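Local coordinates for protein xylulose kinase (Escherichia coli, PDB 2ITM) that phosphorylates D-xylulose at the expense of ATP, giving D-xylulose 5-phosphate, and accepts 1-deoxy-D-xylulose less efficiently, at residues Gly72-Met77 with Leu426-Leu431. Residues are numbered along the deposited sequence; the frame is centred on the assembly and turned at random.
Sequences GIAGQM and LGAARL. With XUL (D-xylulose), chain C.
Gly72 and Ala428 bring strand 72-75 and helix 426-431 together, as the short axes approach to 6.3 Å and run roughly antiparallel, at 146°. Gly72 CA points a C-H at Ala428 O, 3.5 Å away and almost straight at 168°; a CB on Gly72 would collide with that carbonyl. The methyl of Ala428 lies over the strand backbone, its CB 3.8 Å from Ile73 C, and meets Ala74 CB at 4.3 Å. Ile73 turns to the other face, against helix 152-161. Beyond the strand, Met77 N gives xylulose O5 a nearly straight hydrogen bond of 2.8 Å. With CG beside its backbone N (chi1 -54°) and a bend at chi3, the Met77 side chain lies alongside the sugar, CB and CG next to O5. An alanine here would remove CG, SD and CE and would probably open a gap on this side of the sugar, taking away its apolar wall. Strand 70-75 is central in the N-terminal sheet, between strands 2-7 and 226-232, and its end reaches the substrate near Asp233, the inferred proton acceptor. Helix 424-436, from the C-terminal family region, packs on this sheet, joining the two actin-like ATPase halves of an FGGY kinase.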
loop_
_atom_site.group_PDB
_atom_site.type_symbol
_atom_site.label_atom_id
_atom_site.label_comp_id
_atom_site.label_asym_id
_atom_site.label_seq_id
_atom_site.Cartn_x
_atom_site.Cartn_y
_atom_site.Cartn_z
ATOM N N GLY A 72 -39.400 7.334 25.816
ATOM C CA GLY A 72 -39.023 7.600 24.446
ATOM C C GLY A 72 -38.235 6.486 23.794
ATOM O O GLY A 72 -37.555 5.729 24.449
ATOM N N ILE A 73 -38.340 6.415 22.476
ATOM C CA ILE A 73 -37.568 5.484 21.671
ATOM C C ILE A 73 -36.791 6.163 20.547
ATOM O O ILE A 73 -37.228 7.151 19.976
ATOM C CB ILE A 73 -38.441 4.346 21.104
ATOM C CG1 ILE A 73 -39.334 4.862 19.990
ATOM C CG2 ILE A 73 -39.278 3.730 22.166
ATOM C CD1 ILE A 73 -40.705 4.287 20.032
ATOM N N ALA A 74 -35.629 5.603 20.248
ATOM C CA ALA A 74 -34.916 5.883 19.021
ATOM C C ALA A 74 -34.413 4.587 18.388
ATOM O O ALA A 74 -34.422 3.547 19.028
ATOM C CB ALA A 74 -33.735 6.796 19.285
ATOM N N GLY A 75 -33.985 4.666 17.140
ATOM C CA GLY A 75 -33.759 3.481 16.342
ATOM C C GLY A 75 -32.885 3.648 15.117
ATOM O O GLY A 75 -32.872 4.687 14.479
ATOM N N GLN A 76 -32.158 2.592 14.805
ATOM C CA GLN A 76 -31.604 2.390 13.487
ATOM C C GLN A 76 -32.611 2.737 12.397
ATOM O O GLN A 76 -33.732 2.268 12.401
ATOM C CB GLN A 76 -31.078 0.958 13.328
ATOM C CG GLN A 76 -32.133 -0.119 13.441
ATOM C CD GLN A 76 -31.682 -1.472 12.925
ATOM O OE1 GLN A 76 -31.453 -1.646 11.746
ATOM N NE2 GLN A 76 -31.577 -2.431 13.822
ATOM N N MET A 77 -32.185 3.575 11.474
ATOM C CA MET A 77 -33.081 4.169 10.506
ATOM C C MET A 77 -33.337 3.218 9.333
ATOM O O MET A 77 -32.602 2.273 9.137
ATOM C CB MET A 77 -32.515 5.502 10.022
ATOM C CG MET A 77 -32.172 6.486 11.141
ATOM S SD MET A 77 -31.241 7.909 10.596
ATOM C CE MET A 77 -32.491 8.763 9.717
ATOM N N LEU A 426 -30.257 8.911 25.110
ATOM C CA LEU A 426 -30.338 10.212 25.747
ATOM C C LEU A 426 -31.371 11.134 25.104
ATOM O O LEU A 426 -32.244 11.638 25.772
ATOM C CB LEU A 426 -28.973 10.880 25.795
ATOM C CG LEU A 426 -28.914 12.197 26.548
ATOM C CD1 LEU A 426 -29.470 11.997 27.900
ATOM C CD2 LEU A 426 -27.517 12.750 26.603
ATOM N N GLY A 427 -31.266 11.329 23.798
ATOM C CA GLY A 427 -32.229 12.124 23.072
ATOM C C GLY A 427 -33.643 11.595 23.168
ATOM O O GLY A 427 -34.595 12.340 23.348
ATOM N N ALA A 428 -33.802 10.284 23.050
ATOM C CA ALA A 428 -35.071 9.631 23.297
ATOM C C ALA A 428 -35.697 10.030 24.635
ATOM O O ALA A 428 -36.854 10.392 24.701
ATOM C CB ALA A 428 -34.924 8.132 23.194
ATOM N N ALA A 429 -34.916 9.957 25.698
ATOM C CA ALA A 429 -35.404 10.341 27.006
ATOM C C ALA A 429 -35.716 11.826 27.052
ATOM O O ALA A 429 -36.709 12.230 27.619
ATOM C CB ALA A 429 -34.416 9.970 28.065
ATOM N N ARG A 430 -34.860 12.625 26.431
ATOM C CA ARG A 430 -35.049 14.068 26.380
ATOM C C ARG A 430 -36.411 14.377 25.774
ATOM O O ARG A 430 -37.122 15.252 26.230
ATOM C CB ARG A 430 -33.945 14.727 25.556
ATOM C CG ARG A 430 -32.701 15.207 26.319
ATOM C CD ARG A 430 -32.974 15.460 27.776
ATOM N NE ARG A 430 -31.771 15.315 28.608
ATOM C CZ ARG A 430 -30.630 15.923 28.376
ATOM N NH1 ARG A 430 -30.513 16.705 27.323
ATOM N NH2 ARG A 430 -29.606 15.743 29.188
ATOM N N LEU A 431 -36.765 13.625 24.750
ATOM C CA LEU A 431 -38.033 13.809 24.098
ATOM C C LEU A 431 -39.199 13.502 25.023
ATOM O O LEU A 431 -40.176 14.211 25.036
ATOM C CB LEU A 431 -38.092 13.022 22.798
ATOM C CG LEU A 431 -37.265 13.592 21.649
ATOM C CD1 LEU A 431 -37.080 12.579 20.572
ATOM C CD2 LEU A 431 -37.916 14.841 21.087
HETATM C C1 XUL C . -28.286 6.869 7.275
HETATM C C2 XUL C . -27.538 6.796 8.595
HETATM C C3 XUL C . -28.254 6.266 9.787
HETATM C C4 XUL C . -27.565 4.970 10.125
HETATM C C5 XUL C . -28.387 4.084 11.038
HETATM O O1 XUL C . -29.040 8.050 7.186
HETATM O O2 XUL C . -26.134 6.659 8.579
HETATM O O3 XUL C . -29.545 5.949 9.354
HETATM O O4 XUL C . -27.375 4.338 8.890
HETATM O O5 XUL C . -29.611 4.701 11.283
#